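Local coordinates for protein 6-phospho-beta-d glycosidase (Streptococcus pyogenes, PDB 5FOO) that probably hydrolyses 6-phospho-beta-glucosides and related glycosides as a family 1 glycoside hydrolase built on a TIM barrel, with 6-phosphocyclophellitol bound in its pocket, at residues F23-Q26 with F31-W34; E171-Y174 with Y180-I183; Q191-L196 with D250-A255; A241-L246 with E320-P325; R376-T381 with L434-I439. The protein carries 1 engineered substitution. All blocks are in the same frame, centred on the assembly; numbering follows the deposited sequence.

Interaction 1: F23-Q26 with F31-W34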
# COMPACT_ATOMS: atom_id res chain seq x y z
N PHE A 23 14.37 -1.78 16.46
CA PHE A 23 15.12 -1.03 17.43
C PHE A 23 14.18 -0.20 18.23
O PHE A 23 13.43 0.51 17.61
CB PHE A 23 16.09 -0.10 16.75
CG PHE A 23 17.07 -0.80 15.87
CD1 PHE A 23 18.17 -1.42 16.42
CD2 PHE A 23 16.90 -0.82 14.47
CE1 PHE A 23 19.09 -2.07 15.59
CE2 PHE A 23 17.82 -1.45 13.66
CZ PHE A 23 18.91 -2.07 14.22
N ALA A 24 14.23 -0.31 19.57
CA ALA A 24 13.36 0.39 20.54
C ALA A 24 11.84 0.34 20.32
O ALA A 24 11.12 1.27 20.70
CB ALA A 24 13.79 1.84 20.69
N LYS A 25 11.34 -0.74 19.73
CA LYS A 25 9.94 -0.82 19.40
C LYS A 25 9.30 -1.67 20.43
O LYS A 25 9.66 -2.84 20.55
CB LYS A 25 9.70 -1.35 17.96
CG LYS A 25 8.31 -1.02 17.42
CD LYS A 25 8.12 -1.43 15.96
CE LYS A 25 7.95 -2.94 15.85
NZ LYS A 25 7.65 -3.47 14.50
N GLN A 26 8.30 -1.13 21.10
CA GLN A 26 7.75 -1.77 22.28
C GLN A 26 7.03 -3.08 21.98
O GLN A 26 7.06 -4.01 22.79
CB GLN A 26 6.83 -0.78 23.01
CG GLN A 26 6.22 -1.31 24.28
CD GLN A 26 5.39 -0.27 25.06
OE1 GLN A 26 5.42 0.94 24.85
NE2 GLN A 26 4.64 -0.77 25.97
N PHE A 31 3.85 -9.40 11.52
CA PHE A 31 5.06 -9.95 10.85
C PHE A 31 6.29 -10.19 11.78
O PHE A 31 7.00 -11.18 11.61
CB PHE A 31 5.47 -9.13 9.64
CG PHE A 31 4.86 -9.61 8.36
CD1 PHE A 31 5.39 -10.70 7.69
CD2 PHE A 31 3.76 -8.94 7.79
CE1 PHE A 31 4.83 -11.14 6.49
CE2 PHE A 31 3.18 -9.36 6.61
CZ PHE A 31 3.71 -10.47 5.94
N ASP A 32 6.50 -9.31 12.76
CA ASP A 32 7.54 -9.49 13.73
C ASP A 32 7.30 -10.82 14.45
O ASP A 32 8.26 -11.57 14.69
CB ASP A 32 7.55 -8.41 14.82
CG ASP A 32 7.63 -6.99 14.28
OD1 ASP A 32 8.38 -6.76 13.32
OD2 ASP A 32 6.96 -6.11 14.88
N TYR A 33 6.05 -11.07 14.83
CA TYR A 33 5.68 -12.29 15.55
C TYR A 33 5.91 -13.55 14.73
O TYR A 33 6.51 -14.57 15.21
CB TYR A 33 4.22 -12.26 15.97
CG TYR A 33 3.82 -13.54 16.66
CD1 TYR A 33 4.25 -13.79 17.97
CD2 TYR A 33 2.95 -14.46 16.05
CE1 TYR A 33 3.87 -14.95 18.63
CE2 TYR A 33 2.55 -15.62 16.70
CZ TYR A 33 3.03 -15.85 17.99
OH TYR A 33 2.66 -16.96 18.65
N TRP A 34 5.41 -13.47 13.50
CA TRP A 34 5.58 -14.51 12.52
C TRP A 34 7.03 -14.90 12.27
O TRP A 34 7.36 -16.10 12.20
CB TRP A 34 4.90 -14.15 11.19
CG TRP A 34 4.37 -15.37 10.39
CD1 TRP A 34 4.30 -16.68 10.79
CD2 TRP A 34 3.83 -15.32 9.07
NE1 TRP A 34 3.75 -17.45 9.78
CE2 TRP A 34 3.47 -16.63 8.72
CE3 TRP A 34 3.67 -14.30 8.13
CZ2 TRP A 34 2.91 -16.94 7.49
CZ3 TRP A 34 3.09 -14.60 6.90
CH2 TRP A 34 2.71 -15.89 6.60

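Interaction 2: E171-Y174 with Y180-I183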
# COMPACT_ATOMS: atom_id res chain seq x y z
N GLU A 171 -6.97 -10.66 2.15
CA GLU A 171 -6.53 -11.82 1.42
C GLU A 171 -5.40 -12.53 2.10
O GLU A 171 -5.51 -13.75 2.36
CB GLU A 171 -6.24 -11.50 -0.06
CG GLU A 171 -7.61 -11.28 -0.75
CD GLU A 171 -7.60 -11.05 -2.28
OE1 GLU A 171 -6.45 -10.84 -2.79
OE2 GLU A 171 -8.75 -11.09 -2.93
N GLY A 172 -4.36 -11.77 2.47
CA GLY A 172 -3.19 -12.30 3.18
C GLY A 172 -3.49 -13.06 4.46
O GLY A 172 -2.98 -14.21 4.64
N SER A 173 -4.29 -12.45 5.33
CA SER A 173 -4.58 -13.00 6.63
C SER A 173 -5.69 -14.08 6.58
O SER A 173 -5.68 -15.05 7.36
CB SER A 173 -4.94 -11.88 7.65
OG SER A 173 -3.75 -11.24 8.20
N TYR A 174 -6.65 -13.93 5.67
CA TYR A 174 -7.86 -14.75 5.77
C TYR A 174 -8.25 -15.59 4.54
O TYR A 174 -9.22 -16.28 4.62
CB TYR A 174 -9.02 -13.88 6.25
CG TYR A 174 -8.83 -13.33 7.68
CD1 TYR A 174 -9.13 -14.11 8.77
CD2 TYR A 174 -8.29 -12.03 7.93
CE1 TYR A 174 -8.94 -13.66 10.08
CE2 TYR A 174 -8.12 -11.55 9.24
CZ TYR A 174 -8.45 -12.36 10.32
OH TYR A 174 -8.27 -11.95 11.63
N TYR A 180 0.24 -13.56 8.44
CA TYR A 180 -0.24 -14.12 9.68
C TYR A 180 -1.63 -13.66 10.14
O TYR A 180 -1.93 -12.48 9.94
CB TYR A 180 0.77 -13.81 10.83
CG TYR A 180 0.47 -14.61 12.10
CD1 TYR A 180 -0.42 -14.14 13.04
CD2 TYR A 180 1.01 -15.91 12.30
CE1 TYR A 180 -0.73 -14.90 14.19
CE2 TYR A 180 0.72 -16.68 13.45
CZ TYR A 180 -0.16 -16.17 14.36
OH TYR A 180 -0.49 -16.89 15.46
N PRO A 181 -2.58 -14.62 10.29
CA PRO A 181 -2.49 -15.86 11.04
C PRO A 181 -2.52 -16.90 9.92
O PRO A 181 -2.50 -18.06 10.20
CB PRO A 181 -3.76 -15.93 11.89
CG PRO A 181 -4.75 -15.09 11.18
CD PRO A 181 -3.90 -14.00 10.51
N ALA A 182 -2.56 -16.45 8.66
CA ALA A 182 -2.55 -17.30 7.48
C ALA A 182 -3.58 -18.42 7.53
O ALA A 182 -3.24 -19.54 7.26
CB ALA A 182 -1.16 -17.89 7.31
N ILE A 183 -4.81 -18.10 7.85
CA ILE A 183 -5.90 -19.06 7.90
C ILE A 183 -6.78 -18.83 6.69
O ILE A 183 -6.65 -17.83 5.96
CB ILE A 183 -6.74 -19.00 9.22
CG1 ILE A 183 -7.47 -17.68 9.38
CG2 ILE A 183 -5.86 -19.27 10.44
CD1 ILE A 183 -8.23 -17.53 10.69

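Interaction 3: Q191-L196 with D250-A255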
# COMPACT_ATOMS: atom_id res chain seq x y z
N GLN A 191 -15.96 -10.14 6.88
CA GLN A 191 -16.22 -9.26 8.01
C GLN A 191 -14.99 -8.31 8.19
O GLN A 191 -15.18 -7.12 8.40
CB GLN A 191 -16.55 -10.07 9.30
CG GLN A 191 -16.89 -9.19 10.49
CD GLN A 191 -18.19 -8.43 10.32
OE1 GLN A 191 -19.22 -9.05 10.06
NE2 GLN A 191 -18.18 -7.08 10.50
N VAL A 192 -13.78 -8.85 8.11
CA VAL A 192 -12.57 -8.03 8.12
C VAL A 192 -12.59 -6.91 7.08
O VAL A 192 -12.23 -5.78 7.42
CB VAL A 192 -11.30 -8.91 8.03
CG1 VAL A 192 -10.02 -8.13 7.74
CG2 VAL A 192 -11.09 -9.62 9.38
N ALA A 193 -13.04 -7.21 5.84
CA ALA A 193 -13.16 -6.21 4.81
C ALA A 193 -14.13 -5.09 5.22
O ALA A 193 -13.79 -3.91 5.11
CB ALA A 193 -13.59 -6.83 3.52
N TYR A 194 -15.32 -5.45 5.73
CA TYR A 194 -16.23 -4.42 6.24
C TYR A 194 -15.56 -3.61 7.38
O TYR A 194 -15.67 -2.37 7.42
CB TYR A 194 -17.54 -5.03 6.73
CG TYR A 194 -18.44 -4.08 7.46
CD1 TYR A 194 -18.32 -3.88 8.79
CD2 TYR A 194 -19.44 -3.39 6.77
CE1 TYR A 194 -19.16 -2.98 9.46
CE2 TYR A 194 -20.30 -2.50 7.41
CZ TYR A 194 -20.14 -2.28 8.75
OH TYR A 194 -20.97 -1.42 9.32
N ASN A 195 -14.84 -4.30 8.27
CA ASN A 195 -14.30 -3.65 9.44
C ASN A 195 -13.18 -2.67 9.04
O ASN A 195 -13.07 -1.59 9.61
CB ASN A 195 -13.81 -4.65 10.49
CG ASN A 195 -14.95 -5.35 11.23
OD1 ASN A 195 -16.15 -5.04 11.07
ND2 ASN A 195 -14.57 -6.32 12.03
N LEU A 196 -12.39 -3.03 8.03
CA LEU A 196 -11.35 -2.11 7.49
C LEU A 196 -11.91 -0.85 6.84
O LEU A 196 -11.38 0.28 7.03
CB LEU A 196 -10.44 -2.87 6.55
CG LEU A 196 -9.53 -3.84 7.28
CD1 LEU A 196 -8.94 -4.79 6.26
CD2 LEU A 196 -8.41 -3.14 8.00
N ASP A 250 -14.06 -2.68 -6.35
CA ASP A 250 -15.24 -1.89 -6.00
C ASP A 250 -15.55 -1.79 -4.53
O ASP A 250 -15.96 -0.71 -4.08
CB ASP A 250 -16.46 -2.36 -6.71
CG ASP A 250 -16.38 -2.19 -8.18
OD1 ASP A 250 -15.31 -1.84 -8.75
OD2 ASP A 250 -17.38 -2.50 -8.80
N LEU A 251 -15.36 -2.88 -3.77
CA LEU A 251 -15.73 -2.90 -2.35
C LEU A 251 -15.08 -1.66 -1.68
O LEU A 251 -15.74 -0.81 -1.14
CB LEU A 251 -15.25 -4.20 -1.68
CG LEU A 251 -15.77 -4.52 -0.28
CD1 LEU A 251 -15.34 -5.93 0.18
CD2 LEU A 251 -15.27 -3.53 0.75
N PHE A 252 -13.76 -1.58 -1.72
CA PHE A 252 -13.10 -0.51 -0.98
C PHE A 252 -13.20 0.87 -1.69
O PHE A 252 -13.23 1.89 -1.00
CB PHE A 252 -11.65 -0.86 -0.63
CG PHE A 252 -11.51 -1.86 0.49
CD1 PHE A 252 -11.84 -1.54 1.79
CD2 PHE A 252 -11.03 -3.16 0.23
CE1 PHE A 252 -11.70 -2.47 2.84
CE2 PHE A 252 -10.93 -4.11 1.26
CZ PHE A 252 -11.25 -3.76 2.57
N MET A 253 -13.20 0.90 -3.03
CA MET A 253 -13.33 2.16 -3.77
C MET A 253 -14.68 2.83 -3.57
O MET A 253 -14.72 4.00 -3.30
CB MET A 253 -13.10 2.00 -5.25
CG MET A 253 -11.64 1.83 -5.63
SD MET A 253 -10.66 3.34 -5.44
CE MET A 253 -11.39 4.35 -6.73
N GLU A 254 -15.76 2.05 -3.65
CA GLU A 254 -17.10 2.56 -3.47
C GLU A 254 -17.24 3.07 -2.08
O GLU A 254 -17.79 4.13 -1.90
CB GLU A 254 -18.19 1.53 -3.82
CG GLU A 254 -18.33 1.21 -5.30
CD GLU A 254 -18.65 2.44 -6.13
OE1 GLU A 254 -19.40 3.32 -5.65
OE2 GLU A 254 -18.15 2.51 -7.27
N ALA A 255 -16.78 2.32 -1.08
CA ALA A 255 -16.83 2.79 0.29
C ALA A 255 -15.96 4.05 0.55
O ALA A 255 -16.42 4.99 1.18
CB ALA A 255 -16.42 1.72 1.25

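Interaction 4: A241-L246 with E320-P325. With EDO (1,2-ethanediol), chain L; EDO (1,2-ethanediol), chain K.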
# COMPACT_ATOMS: atom_id res chain seq x y z
N ALA A 241 -14.57 -11.51 -14.79
CA ALA A 241 -13.88 -10.19 -14.63
C ALA A 241 -14.73 -9.22 -13.86
O ALA A 241 -14.25 -8.53 -12.94
CB ALA A 241 -13.52 -9.58 -15.99
N HIS A 242 -16.02 -9.25 -14.17
CA HIS A 242 -16.99 -8.43 -13.51
C HIS A 242 -16.98 -8.71 -12.03
O HIS A 242 -16.90 -7.76 -11.22
CB HIS A 242 -18.41 -8.64 -14.07
CG HIS A 242 -19.41 -7.69 -13.49
ND1 HIS A 242 -19.37 -6.33 -13.76
CD2 HIS A 242 -20.40 -7.86 -12.61
CE1 HIS A 242 -20.33 -5.72 -13.11
NE2 HIS A 242 -20.96 -6.63 -12.39
N PHE A 243 -17.07 -9.98 -11.64
CA PHE A 243 -17.09 -10.25 -10.21
C PHE A 243 -15.73 -9.97 -9.60
O PHE A 243 -15.65 -9.41 -8.51
CB PHE A 243 -17.67 -11.65 -9.81
CG PHE A 243 -17.68 -11.84 -8.32
CD1 PHE A 243 -18.73 -11.36 -7.54
CD2 PHE A 243 -16.57 -12.34 -7.67
CE1 PHE A 243 -18.67 -11.45 -6.16
CE2 PHE A 243 -16.52 -12.44 -6.26
CZ PHE A 243 -17.55 -11.99 -5.52
N ALA A 244 -14.64 -10.28 -10.30
CA ALA A 244 -13.34 -10.02 -9.74
C ALA A 244 -13.11 -8.51 -9.46
O ALA A 244 -12.43 -8.14 -8.48
CB ALA A 244 -12.26 -10.54 -10.61
N GLU A 245 -13.73 -7.66 -10.28
CA GLU A 245 -13.66 -6.19 -10.06
C GLU A 245 -14.50 -5.83 -8.90
O GLU A 245 -14.03 -5.08 -8.04
CB GLU A 245 -14.05 -5.39 -11.29
CG GLU A 245 -13.09 -5.75 -12.43
CD GLU A 245 -12.48 -4.61 -13.17
OE1 GLU A 245 -13.00 -3.52 -13.05
OE2 GLU A 245 -11.48 -4.86 -13.89
N LEU A 246 -15.71 -6.38 -8.82
CA LEU A 246 -16.58 -6.05 -7.69
C LEU A 246 -15.92 -6.22 -6.33
O LEU A 246 -16.08 -5.36 -5.45
CB LEU A 246 -17.87 -6.87 -7.65
CG LEU A 246 -19.02 -6.56 -8.57
CD1 LEU A 246 -20.08 -7.63 -8.34
CD2 LEU A 246 -19.58 -5.19 -8.25
N GLU A 320 -12.68 -16.33 -5.42
CA GLU A 320 -12.25 -17.25 -6.48
C GLU A 320 -13.17 -18.42 -6.81
O GLU A 320 -12.89 -19.20 -7.74
CB GLU A 320 -10.80 -17.75 -6.23
CG GLU A 320 -9.80 -16.59 -6.17
CD GLU A 320 -8.35 -16.98 -6.48
OE1 GLU A 320 -7.99 -18.16 -6.43
OE2 GLU A 320 -7.54 -16.06 -6.74
N TRP A 321 -14.30 -18.50 -6.12
CA TRP A 321 -15.41 -19.29 -6.60
C TRP A 321 -15.86 -18.80 -7.96
O TRP A 321 -16.44 -19.57 -8.66
CB TRP A 321 -16.67 -19.15 -5.72
CG TRP A 321 -16.67 -19.85 -4.31
CD1 TRP A 321 -15.63 -20.40 -3.66
CD2 TRP A 321 -17.82 -19.99 -3.45
NE1 TRP A 321 -16.05 -20.90 -2.44
CE2 TRP A 321 -17.39 -20.67 -2.30
CE3 TRP A 321 -19.17 -19.64 -3.56
CZ2 TRP A 321 -18.27 -21.00 -1.24
CZ3 TRP A 321 -20.03 -19.94 -2.51
CH2 TRP A 321 -19.57 -20.60 -1.36
N TYR A 322 -15.72 -17.50 -8.27
CA TYR A 322 -16.29 -16.94 -9.48
C TYR A 322 -15.27 -16.63 -10.58
O TYR A 322 -15.66 -16.13 -11.64
CB TYR A 322 -17.10 -15.68 -9.15
CG TYR A 322 -18.22 -15.97 -8.20
CD1 TYR A 322 -19.33 -16.66 -8.63
CD2 TYR A 322 -18.11 -15.68 -6.84
CE1 TYR A 322 -20.34 -17.02 -7.74
CE2 TYR A 322 -19.12 -16.00 -5.94
CZ TYR A 322 -20.24 -16.69 -6.38
OH TYR A 322 -21.28 -17.01 -5.51
N TYR A 323 -13.98 -16.89 -10.36
CA TYR A 323 -12.97 -16.64 -11.38
C TYR A 323 -11.69 -17.36 -11.01
O TYR A 323 -11.49 -17.59 -9.86
CB TYR A 323 -12.70 -15.11 -11.54
CG TYR A 323 -12.17 -14.41 -10.28
CD1 TYR A 323 -10.81 -14.39 -9.99
CD2 TYR A 323 -13.04 -13.84 -9.35
CE1 TYR A 323 -10.30 -13.81 -8.80
CE2 TYR A 323 -12.56 -13.25 -8.15
CZ TYR A 323 -11.19 -13.23 -7.90
OH TYR A 323 -10.73 -12.64 -6.77
N ASP A 324 -10.86 -17.64 -12.00
CA ASP A 324 -9.53 -18.14 -11.86
C ASP A 324 -8.57 -17.10 -12.46
O ASP A 324 -8.94 -16.38 -13.38
CB ASP A 324 -9.29 -19.43 -12.71
CG ASP A 324 -10.04 -20.66 -12.21
OD1 ASP A 324 -10.76 -20.60 -11.20
OD2 ASP A 324 -9.93 -21.70 -12.88
N PRO A 325 -7.33 -17.08 -11.99
CA PRO A 325 -6.28 -16.33 -12.66
C PRO A 325 -6.09 -16.82 -14.07
O PRO A 325 -6.20 -18.01 -14.30
CB PRO A 325 -5.03 -16.67 -11.82
CG PRO A 325 -5.55 -16.92 -10.48
CD PRO A 325 -6.90 -17.59 -10.68
C1 EDO L . -8.57 -20.14 -8.90
O1 EDO L . -7.74 -21.34 -9.03
C2 EDO L . -9.98 -20.48 -8.38
O2 EDO L . -11.14 -19.81 -8.99
C1 EDO K . -13.29 -22.49 -8.24
O1 EDO K . -14.71 -22.36 -8.49
C2 EDO K . -13.01 -22.59 -6.74
O2 EDO K . -11.73 -21.98 -6.49

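Interaction 5: R376-T381 with L434-I439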
# COMPACT_ATOMS: atom_id res chain seq x y z
N ARG A 376 25.00 -8.75 -10.21
CA ARG A 376 25.36 -9.02 -11.56
C ARG A 376 25.42 -7.80 -12.45
O ARG A 376 26.13 -7.88 -13.42
CB ARG A 376 24.43 -10.08 -12.16
CG ARG A 376 24.62 -11.47 -11.55
CD ARG A 376 23.94 -12.53 -12.42
NE ARG A 376 22.52 -12.20 -12.51
CZ ARG A 376 21.58 -12.58 -11.64
NH1 ARG A 376 21.87 -13.38 -10.62
NH2 ARG A 376 20.33 -12.19 -11.82
N TYR A 377 24.71 -6.70 -12.15
CA TYR A 377 24.66 -5.53 -13.01
C TYR A 377 25.54 -4.38 -12.57
O TYR A 377 25.46 -3.29 -13.14
CB TYR A 377 23.22 -5.02 -13.21
CG TYR A 377 22.22 -6.03 -13.73
CD1 TYR A 377 21.55 -6.92 -12.86
CD2 TYR A 377 21.92 -6.10 -15.09
CE1 TYR A 377 20.63 -7.85 -13.34
CE2 TYR A 377 21.00 -7.03 -15.59
CZ TYR A 377 20.35 -7.89 -14.71
OH TYR A 377 19.42 -8.77 -15.23
N ARG A 378 26.43 -4.58 -11.61
CA ARG A 378 27.33 -3.48 -11.28
C ARG A 378 28.33 -3.27 -12.43
O ARG A 378 28.76 -4.21 -13.04
CB ARG A 378 28.10 -3.65 -9.97
CG ARG A 378 27.50 -4.54 -8.92
CD ARG A 378 28.41 -4.59 -7.70
NE ARG A 378 28.07 -3.43 -6.96
CZ ARG A 378 27.15 -3.35 -6.00
NH1 ARG A 378 26.51 -4.40 -5.53
NH2 ARG A 378 26.92 -2.17 -5.50
N ASP A 379 28.66 -2.02 -12.72
CA ASP A 379 29.70 -1.69 -13.69
C ASP A 379 31.08 -1.49 -12.99
O ASP A 379 31.18 -1.73 -11.78
CB ASP A 379 29.28 -0.42 -14.45
CG ASP A 379 29.30 0.85 -13.57
OD1 ASP A 379 29.67 0.84 -12.37
OD2 ASP A 379 28.91 1.88 -14.10
N GLU A 380 32.08 -1.00 -13.76
CA GLU A 380 33.46 -0.69 -13.29
C GLU A 380 33.44 0.09 -11.99
O GLU A 380 34.21 -0.21 -11.07
CB GLU A 380 34.28 0.12 -14.34
N THR A 381 32.52 1.05 -11.87
CA THR A 381 32.51 1.90 -10.69
C THR A 381 31.88 1.29 -9.46
O THR A 381 32.00 1.87 -8.41
CB THR A 381 31.93 3.30 -10.97
OG1 THR A 381 32.15 4.11 -9.81
CG2 THR A 381 30.44 3.32 -11.30
N LEU A 434 15.62 2.48 -5.83
CA LEU A 434 16.47 3.35 -6.65
C LEU A 434 17.89 3.38 -6.05
O LEU A 434 18.86 3.72 -6.70
CB LEU A 434 15.91 4.78 -6.59
CG LEU A 434 14.52 5.01 -7.10
CD1 LEU A 434 14.07 6.42 -6.71
CD2 LEU A 434 14.42 4.77 -8.61
N VAL A 435 17.99 3.10 -4.77
CA VAL A 435 19.22 3.13 -4.02
C VAL A 435 19.39 1.78 -3.34
O VAL A 435 18.51 1.31 -2.62
CB VAL A 435 19.16 4.21 -2.93
CG1 VAL A 435 20.46 4.25 -2.11
CG2 VAL A 435 18.88 5.59 -3.58
N GLU A 436 20.56 1.20 -3.54
CA GLU A 436 20.92 -0.11 -3.03
C GLU A 436 21.14 -0.00 -1.54
O GLU A 436 21.69 0.99 -1.08
CB GLU A 436 22.25 -0.51 -3.71
CG GLU A 436 22.87 -1.77 -3.20
CD GLU A 436 24.26 -2.03 -3.76
OE1 GLU A 436 24.84 -1.23 -4.57
OE2 GLU A 436 24.77 -3.08 -3.33
N ASN A 437 20.77 -1.02 -0.81
CA ASN A 437 21.18 -1.15 0.57
C ASN A 437 21.98 -2.44 0.73
O ASN A 437 21.55 -3.52 0.31
CB ASN A 437 19.99 -1.23 1.53
CG ASN A 437 20.41 -1.08 2.98
OD1 ASN A 437 21.46 -0.48 3.30
ND2 ASN A 437 19.59 -1.56 3.87
N ASN A 438 23.13 -2.35 1.37
CA ASN A 438 23.83 -3.58 1.77
C ASN A 438 23.19 -4.03 3.07
O ASN A 438 23.22 -3.32 4.07
CB ASN A 438 25.30 -3.28 1.96
CG ASN A 438 26.11 -4.50 2.37
OD1 ASN A 438 25.87 -5.21 3.36
ND2 ASN A 438 27.06 -4.77 1.57
N ILE A 439 22.60 -5.20 3.09
CA ILE A 439 21.88 -5.57 4.27
C ILE A 439 22.73 -6.04 5.45
O ILE A 439 22.21 -6.25 6.52
CB ILE A 439 20.74 -6.54 4.00
CG1 ILE A 439 21.24 -7.83 3.37
CG2 ILE A 439 19.74 -5.86 3.08
CD1 ILE A 439 20.22 -8.92 3.61

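Interaction 1: F23-Q26 with F31-W34
Lys25 reaches across to Asp32 in a single buried salt bridge, the one point where the loop residues 23-26 meet the helical residues 31-34. Along the loop, Phe23 comes first and turns its ring to His56, which it meets edge-to-face, while its carbonyl oxygen accepts a bond from Arg81. The Lys25 side chain leaves the backbone with CG anti to the backbone N (chi1 -161°) and runs on extended until a bend about CG-CD (chi3 74°) swings the ammonium group toward the helix. Its NZ lies 2.8 Å from Asp32 OD2 and meets that oxygen on its syn lone pair, the side facing OD1; OD1 itself stays farther, at 3.6 Å from Lys25 NZ. A long, flexible lysine suits this place because the two CA atoms, of Lys25 and Asp32, are 10.6 Å apart. The ends do not rely on each other alone: NZ also donates to Gln78 OE1, and OD2 accepts the backbone N-H of Asn29, so the buried charges have polar company. Such a setting would probably favour the ionised forms of both. The Asp32 side chain lies about 13 Å from the bound inhibitor. The salt bridge thus ties the loop after helix 16-19 to helix 30-37, on which Phe31 meets the ring of the pocket residue Trp424, while Thr80 and Arg81 of helix 79-82 pack against the lysine.

Interaction 2: E171-Y174 with Y180-I183
Ser173 bridges the end of helix 166-174 and the loop 180-183 with a short side chain that sits against Tyr180 and Pro181. Its CB lies 3.7 Å from Pro181 CD, an apolar touch on the proline ring. One bond further, OG takes the position anti to the carbonyl carbon (chi1 -81°) and donates to the carbonyl oxygen of Tyr180, with OG and O 2.8 Å apart. The hydroxyl approaches from above the carbonyl plane, 44° out of it, rather than along a lone pair. OG also rests 3.6 Å from Pro181 CD. Serine suits the site, being small enough for the close approach of the chains and carrying a donor at just this reach.

The main chain of the same residue is used too: Ile183 N donates to Ser173 O at 3.2 Å. Beside this bond, Tyr174 and Ile183 run side by side in the same direction, and Ile183 CD1 lies 4.0 Å from Tyr174 CE1, an oblique approach to the ring. The phenol end of Tyr174 bonds to Glu134. Tyr180, whose side chain sets out away from the helix, meets the rings of Tyr33 and Trp34 edge-to-face. What results is a chain reversal after a helix C-terminus: the loop folds back on the last turn of helix 166-174, which directly follows the pocket residues Asn164 and Glu165 beyond the fourth strand, 159-161, of this TIM barrel.

Interaction 3: Q191-L196 with D250-A255
Apolar contacts make up nearly all of the meeting between Ala193 and Leu196 on helix 186-208 and Leu251 and Phe252 on helix 235-258. These helices follow the fourth and fifth barrel strands and pack side by side in the outer layer of the TIM barrel. Ala193 CB, small enough to admit both neighbours, lies 3.9 Å from Leu251 CD1 and 4.0 Å from Phe252 CZ. The other methyl of Leu251, CD2, lies over the centre of one face of the Phe252 ring. Leu196 joins through CB, 3.9 Å from Phe252 CE1 and oblique to that ring.

The backbone adds one polar atom: Ala193 O sits 3.4 Å from Phe252 CE1, also obliquely. The helix segments run nearly parallel, crossing at -22° with their axes 10.6 Å apart. Away from this interface, Gln191 NE2 donates to Asn195 OD1 at 2.9 Å along the same helix. With four buried, uncharged side chains and no directed bonds between these two segments, cohesion here depends on close fit and the exclusion of water.

Interaction 4: A241-L246 with E320-P325
Phe243, on helix 235-258 in the helical layer of the TIM barrel, turns one ring face to the edge of Tyr322 in an edge-to-face pair tilted well short of perpendicular. The planes meet at 53° with centroids 4.7 Å apart, and Tyr322 CD2 does the touching, 3.7 Å from Phe243 CE2. A first torsion of -179° swings the Phe243 ring to the far side of CB from its own main-chain nitrogen and onto residues 320-325. The Tyr322 hydroxyl finds its partner beyond both segments, in Asp272.

Tyr323 is turned differently. Its ring turns one face to the methyl of Ala244, whose small size allows such an approach and a CH-pi contact; Glu320 CA lies over the opposite face. Phe243 and Tyr323 meet edge to edge, with Phe243 CD2 4.1 Å from Tyr323 CE2. At its far end Tyr323 OH bonds to Asn248, one turn along the same helix from Ala244. The methyl carbon Ala244 CB stands 3.7 Å from the centroid of the Tyr323 ring, 14° off its normal.

Interaction 5: R376-T381 with L434-I439
A two-pronged salt bridge at the protein surface joins the loop 376-381, which follows the seventh barrel strand, 362-367, to the short hairpin strand 435-437, beyond the eighth, 410-416. Its partners are Arg378 and Glu436, which put the two nitrogens NH1 and NH2 against the two oxygens of one carboxylate. Arg378 bends about CG-CD (chi3 83°), which brings its guanidinium round to the carboxylate, whereas Glu436 runs out extended, holding the acid well clear of the strand. Their long side chains suit backbones whose nearest CA atoms, those of Arg378 and Glu436, are 11.0 Å apart. The two side chains cross at about a right angle, and the guanidinium and carboxylate planes are turned 42° from each other, so the pair is twisted rather than coplanar. Glu436 OE1 meets the edge of the guanidinium at NH2 of Arg378; the modelled separation of 2.5 Å between OE1 and NH2 is implausibly short, so its exact value is doubtful. The arginine has a second hold, since its NE donates to the carbonyl oxygen of Gly382, which helps fix the turn of the group. Glu436 also packs against Ile384 and Arg445. In the other prong, Arg378 NH1 donates to Glu436 OE2 over 3.1 Å at an N-H...O angle of 152°, with OE2 in the guanidinium plane and the nitrogen on the syn side of that oxygen but tilted out of the carboxylate plane.

The five contacts lie around one TIM barrel whose pocket holds 6-phosphocyclophellitol. Interaction 2 is about 11 Å from the ligand at Gly172; the side chains of Asp32 in interaction 1 and Leu196 in interaction 3 are about 13 Å and 14 Å from it. Interactions 1 and 2 touch where Trp34 CZ3 lies 3.4 Å from Tyr180 N, and interaction 2 meets 3 through Tyr174 CE2 and Val192 CG2, 3.5 Å apart. Interactions 3 and 4 share helix 235-258, where Asp250 N and Glu245 O are 2.9 Å apart. Interaction 5 touches none of the others: its nearest atoms to interaction 1 are about 9 Å away, and its centre is about 40 Å from those of 3 and 4.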